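Local coordinates for Csm3 (Thermoplasma volcanium, PDB 6AE2), which probably binds crRNA and, as the backbone subunit of the type III-A CRISPR-Cas effector complex, probably cleaves target RNA, at residues 57-69 against 73-85. Sequence-based numbering, arbitrary orientation.
Sequences DSPVITTKYLINN and CDLPYIPGSSIKG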
loop_
_atom_site.group_PDB
_atom_site.type_symbol
_atom_site.label_atom_id
_atom_site.label_comp_id
_atom_site.label_asym_id
_atom_site.label_seq_id
_atom_site.Cartn_x
_atom_site.Cartn_y
_atom_site.Cartn_z
ATOM N N ASP A 57 3.468 -7.234 -19.595
ATOM C CA ASP A 57 4.609 -6.504 -19.053
ATOM C C ASP A 57 4.352 -4.998 -19.043
ATOM O O ASP A 57 4.088 -4.397 -20.084
ATOM C CB ASP A 57 5.877 -6.816 -19.853
ATOM C CG ASP A 57 7.140 -6.701 -19.015
ATOM O OD1 ASP A 57 7.177 -5.849 -18.101
ATOM O OD2 ASP A 57 8.098 -7.461 -19.272
ATOM N N SER A 58 4.430 -4.393 -17.857
ATOM C CA SER A 58 4.237 -2.955 -17.724
ATOM C C SER A 58 5.253 -2.378 -16.743
ATOM O O SER A 58 5.224 -2.702 -15.549
ATOM C CB SER A 58 2.811 -2.640 -17.270
ATOM O OG SER A 58 2.501 -3.308 -16.061
ATOM N N PRO A 59 6.166 -1.531 -17.207
ATOM C CA PRO A 59 7.177 -0.965 -16.312
ATOM C C PRO A 59 6.655 0.262 -15.578
ATOM O O PRO A 59 5.645 0.864 -15.947
ATOM C CB PRO A 59 8.312 -0.589 -17.269
ATOM C CG PRO A 59 7.601 -0.218 -18.526
ATOM C CD PRO A 59 6.367 -1.101 -18.602
ATOM N N VAL A 60 7.368 0.622 -14.519
ATOM C CA VAL A 60 7.042 1.819 -13.763
ATOM C C VAL A 60 7.769 3.003 -14.384
ATOM O O VAL A 60 8.771 2.854 -15.088
ATOM C CB VAL A 60 7.396 1.677 -12.271
ATOM C CG1 VAL A 60 6.558 0.583 -11.626
ATOM C CG2 VAL A 60 8.865 1.392 -12.111
ATOM N N ILE A 61 7.253 4.203 -14.120
ATOM C CA ILE A 61 7.835 5.411 -14.689
ATOM C C ILE A 61 9.189 5.674 -14.039
ATOM O O ILE A 61 9.353 5.538 -12.820
ATOM C CB ILE A 61 6.869 6.596 -14.527
ATOM C CG1 ILE A 61 7.293 7.769 -15.412
ATOM C CG2 ILE A 61 6.735 7.018 -13.063
ATOM C CD1 ILE A 61 6.220 8.830 -15.555
ATOM N N THR A 62 10.179 6.021 -14.858
ATOM C CA THR A 62 11.542 6.213 -14.385
ATOM C C THR A 62 12.131 7.489 -14.973
ATOM O O THR A 62 11.596 8.078 -15.917
ATOM C CB THR A 62 12.440 5.018 -14.742
ATOM O OG1 THR A 62 12.514 4.879 -16.166
ATOM C CG2 THR A 62 11.900 3.732 -14.140
ATOM N N THR A 63 13.252 7.910 -14.393
ATOM C CA THR A 63 14.050 9.003 -14.927
ATOM C C THR A 63 15.509 8.747 -14.574
ATOM O O THR A 63 15.829 7.885 -13.752
ATOM C CB THR A 63 13.584 10.361 -14.394
ATOM O OG1 THR A 63 14.212 11.407 -15.144
ATOM C CG2 THR A 63 13.946 10.514 -12.926
ATOM N N LYS A 64 16.397 9.507 -15.206
ATOM C CA LYS A 64 17.826 9.285 -15.028
ATOM C C LYS A 64 18.296 9.792 -13.668
ATOM O O LYS A 64 18.008 10.928 -13.279
ATOM C CB LYS A 64 18.615 9.973 -16.142
ATOM C CG LYS A 64 20.120 9.950 -15.919
ATOM C CD LYS A 64 20.879 10.593 -17.069
ATOM C CE LYS A 64 22.321 10.895 -16.671
ATOM N NZ LYS A 64 23.147 11.345 -17.830
ATOM N N TYR A 65 19.018 8.938 -12.946
ATOM C CA TYR A 65 19.768 9.323 -11.761
ATOM C C TYR A 65 21.253 9.150 -12.039
ATOM O O TYR A 65 21.656 8.299 -12.838
ATOM C CB TYR A 65 19.406 8.475 -10.532
ATOM C CG TYR A 65 18.007 8.651 -9.980
ATOM C CD1 TYR A 65 16.888 8.323 -10.736
ATOM C CD2 TYR A 65 17.810 9.117 -8.686
ATOM C CE1 TYR A 65 15.611 8.467 -10.223
ATOM C CE2 TYR A 65 16.536 9.268 -8.165
ATOM C CZ TYR A 65 15.440 8.940 -8.938
ATOM O OH TYR A 65 14.171 9.086 -8.423
ATOM N N LEU A 66 22.067 9.957 -11.368
ATOM C CA LEU A 66 23.515 9.768 -11.342
ATOM C C LEU A 66 23.838 9.085 -10.017
ATOM O O LEU A 66 23.932 9.738 -8.975
ATOM C CB LEU A 66 24.246 11.096 -11.501
ATOM C CG LEU A 66 25.723 11.028 -11.892
ATOM C CD1 LEU A 66 25.869 10.914 -13.399
ATOM C CD2 LEU A 66 26.463 12.254 -11.383
ATOM N N ILE A 67 23.989 7.763 -10.059
ATOM C CA ILE A 67 24.134 6.952 -8.856
ATOM C C ILE A 67 25.586 6.974 -8.402
ATOM O O ILE A 67 26.503 6.758 -9.205
ATOM C CB ILE A 67 23.651 5.514 -9.107
ATOM C CG1 ILE A 67 22.123 5.472 -9.099
ATOM C CG2 ILE A 67 24.221 4.553 -8.067
ATOM C CD1 ILE A 67 21.497 6.326 -8.010
ATOM N N ASN A 68 25.792 7.235 -7.108
ATOM C CA ASN A 68 27.114 7.370 -6.495
ATOM C C ASN A 68 27.911 8.517 -7.110
ATOM O O ASN A 68 29.133 8.579 -6.949
ATOM C CB ASN A 68 27.914 6.061 -6.577
ATOM C CG ASN A 68 29.095 6.030 -5.613
ATOM O OD1 ASN A 68 29.143 6.792 -4.648
ATOM N ND2 ASN A 68 30.062 5.156 -5.884
ATOM N N ASN A 69 27.228 9.430 -7.808
ATOM C CA ASN A 69 27.856 10.561 -8.491
ATOM C C ASN A 69 28.736 10.101 -9.655
ATOM O O ASN A 69 29.673 10.797 -10.052
ATOM C CB ASN A 69 28.655 11.429 -7.505
ATOM C CG ASN A 69 28.902 12.834 -8.019
ATOM O OD1 ASN A 69 28.036 13.442 -8.647
ATOM N ND2 ASN A 69 30.092 13.361 -7.746
ATOM N N CYS A 73 21.715 6.029 -14.307
ATOM C CA CYS A 73 20.807 4.921 -14.068
ATOM C C CYS A 73 19.375 5.425 -14.157
ATOM O O CYS A 73 19.048 6.483 -13.612
ATOM C CB CYS A 73 21.064 4.286 -12.697
ATOM S SG CYS A 73 20.569 2.563 -12.560
ATOM N N ASP A 74 18.531 4.668 -14.850
ATOM C CA ASP A 74 17.101 4.944 -14.893
ATOM C C ASP A 74 16.456 4.308 -13.669
ATOM O O ASP A 74 16.559 3.093 -13.471
ATOM C CB ASP A 74 16.482 4.402 -16.179
ATOM C CG ASP A 74 16.820 5.250 -17.390
ATOM O OD1 ASP A 74 17.217 6.420 -17.202
ATOM O OD2 ASP A 74 16.693 4.750 -18.527
ATOM N N LEU A 75 15.802 5.117 -12.849
ATOM C CA LEU A 75 15.259 4.662 -11.582
ATOM C C LEU A 75 13.889 5.282 -11.369
ATOM O O LEU A 75 13.577 6.327 -11.955
ATOM C CB LEU A 75 16.191 5.024 -10.418
ATOM C CG LEU A 75 17.404 4.132 -10.160
ATOM C CD1 LEU A 75 18.443 4.898 -9.342
ATOM C CD2 LEU A 75 16.962 2.863 -9.445
ATOM N N PRO A 76 13.044 4.662 -10.544
ATOM C CA PRO A 76 11.696 5.200 -10.327
ATOM C C PRO A 76 11.712 6.589 -9.708
ATOM O O PRO A 76 12.650 6.977 -9.004
ATOM C CB PRO A 76 11.061 4.185 -9.369
ATOM C CG PRO A 76 11.801 2.928 -9.614
ATOM C CD PRO A 76 13.212 3.340 -9.914
ATOM N N TYR A 77 10.655 7.340 -9.995
ATOM C CA TYR A 77 10.316 8.546 -9.259
ATOM C C TYR A 77 8.801 8.607 -9.150
ATOM O O TYR A 77 8.079 7.947 -9.901
ATOM C CB TYR A 77 10.878 9.814 -9.921
ATOM C CG TYR A 77 10.112 10.302 -11.134
ATOM C CD1 TYR A 77 10.416 9.831 -12.404
ATOM C CD2 TYR A 77 9.100 11.249 -11.011
ATOM C CE1 TYR A 77 9.726 10.277 -13.516
ATOM C CE2 TYR A 77 8.403 11.697 -12.118
ATOM C CZ TYR A 77 8.721 11.209 -13.366
ATOM O OH TYR A 77 8.035 11.654 -14.470
ATOM N N ILE A 78 8.317 9.394 -8.197
ATOM C CA ILE A 78 6.884 9.524 -7.960
ATOM C C ILE A 78 6.440 10.875 -8.513
ATOM O O ILE A 78 6.809 11.924 -7.961
ATOM C CB ILE A 78 6.534 9.383 -6.473
ATOM C CG1 ILE A 78 6.928 7.994 -5.970
ATOM C CG2 ILE A 78 5.049 9.612 -6.257
ATOM C CD1 ILE A 78 6.413 7.680 -4.579
ATOM N N PRO A 79 5.661 10.907 -9.591
ATOM C CA PRO A 79 5.211 12.194 -10.133
ATOM C C PRO A 79 4.319 12.922 -9.140
ATOM O O PRO A 79 3.499 12.313 -8.450
ATOM C CB PRO A 79 4.441 11.804 -11.402
ATOM C CG PRO A 79 4.825 10.378 -11.690
ATOM C CD PRO A 79 5.170 9.762 -10.375
ATOM N N GLY A 80 4.500 14.242 -9.062
ATOM C CA GLY A 80 3.649 15.043 -8.199
ATOM C C GLY A 80 2.189 14.982 -8.596
ATOM O O GLY A 80 1.303 15.119 -7.747
ATOM N N SER A 81 1.917 14.770 -9.888
ATOM C CA SER A 81 0.537 14.637 -10.341
ATOM C C SER A 81 -0.136 13.433 -9.694
ATOM O O SER A 81 -1.338 13.462 -9.409
ATOM C CB SER A 81 0.492 14.506 -11.862
ATOM O OG SER A 81 1.788 14.623 -12.423
ATOM N N SER A 82 0.626 12.362 -9.454
ATOM C CA SER A 82 0.055 11.163 -8.852
ATOM C C SER A 82 -0.383 11.428 -7.418
ATOM O O SER A 82 -1.495 11.063 -7.023
ATOM C CB SER A 82 1.065 10.019 -8.910
ATOM O OG SER A 82 1.300 9.615 -10.247
ATOM N N ILE A 83 0.481 12.064 -6.622
ATOM C CA ILE A 83 0.133 12.356 -5.233
ATOM C C ILE A 83 -1.014 13.356 -5.173
ATOM O O ILE A 83 -2.026 13.125 -4.499
ATOM C CB ILE A 83 1.364 12.877 -4.469
ATOM C CG1 ILE A 83 2.536 11.905 -4.603
ATOM C CG2 ILE A 83 1.028 13.098 -3.004
ATOM C CD1 ILE A 83 3.880 12.592 -4.555
ATOM N N LYS A 84 -0.872 14.479 -5.882
ATOM C CA LYS A 84 -1.887 15.525 -5.837
ATOM C C LYS A 84 -3.216 15.028 -6.392
ATOM O O LYS A 84 -4.279 15.280 -5.813
ATOM C CB LYS A 84 -1.405 16.750 -6.608
ATOM C CG LYS A 84 -2.128 18.034 -6.246
ATOM C CD LYS A 84 -1.758 19.163 -7.191
ATOM C CE LYS A 84 -2.520 20.431 -6.848
ATOM N NZ LYS A 84 -2.266 21.516 -7.833
ATOM N N GLY A 85 -3.173 14.314 -7.519
ATOM C CA GLY A 85 -4.402 13.801 -8.100
ATOM C C GLY A 85 -5.090 12.782 -7.211
ATOM O O GLY A 85 -6.319 12.757 -7.115
#
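The phenol oxygen of Tyr65 is gripped from two strands: its OH lies 2.7 Å from Pro76 O in a weak hydrogen bond, and the same oxygen receives the backbone N-H of Leu132 on strand 125-132. The Tyr65 ring crosses the Leu75 side chain at about a right angle. CG of Tyr65 stands anti to its own carbonyl carbon (chi1 -67°), which swings the ring over toward the neighbouring strand; there CD1 comes within 3.4 Å of Leu75 CB, while Leu75 CD1 makes an off-centre CH-pi contact with the ring. That same Leu75 methyl also meets Ile67 CD1 at 3.6 Å, and Ile67 CG1 packs on Cys73 CB. These residues belong to an antiparallel beta hairpin of strands 62-67 and 71-78, with 62-67 an edge strand, within this chain, of the main antiparallel sheet of this RAMP-family protein. Backbone hydrogen bonds of the hairpin join two pairs, Thr63 with Leu75 and Tyr65 with Cys73; Thr63 N to Leu75 O is 2.9 Å. Lys64 and Asp74 project from the face opposite Tyr65 and Leu75, and Asp74 OD1 sits near Lys64 CA. Farther along, the Tyr77 ring meets residues 61 to 63: Thr63 CG2 approaches CD1 of the ring obliquely at 3.6 Å, Ile61 CG2 lies over one face, and the backbone Thr62 O sits at the edge, near the ring plane. With CG1 anti to the backbone N (chi1 -166°), Ile61 carries its CD1 out to Tyr77 OH, 3.5 Å away, while its CG2 branch reaches Pro79 CG at 4.1 Å, right at the N-cap of helix 80-93.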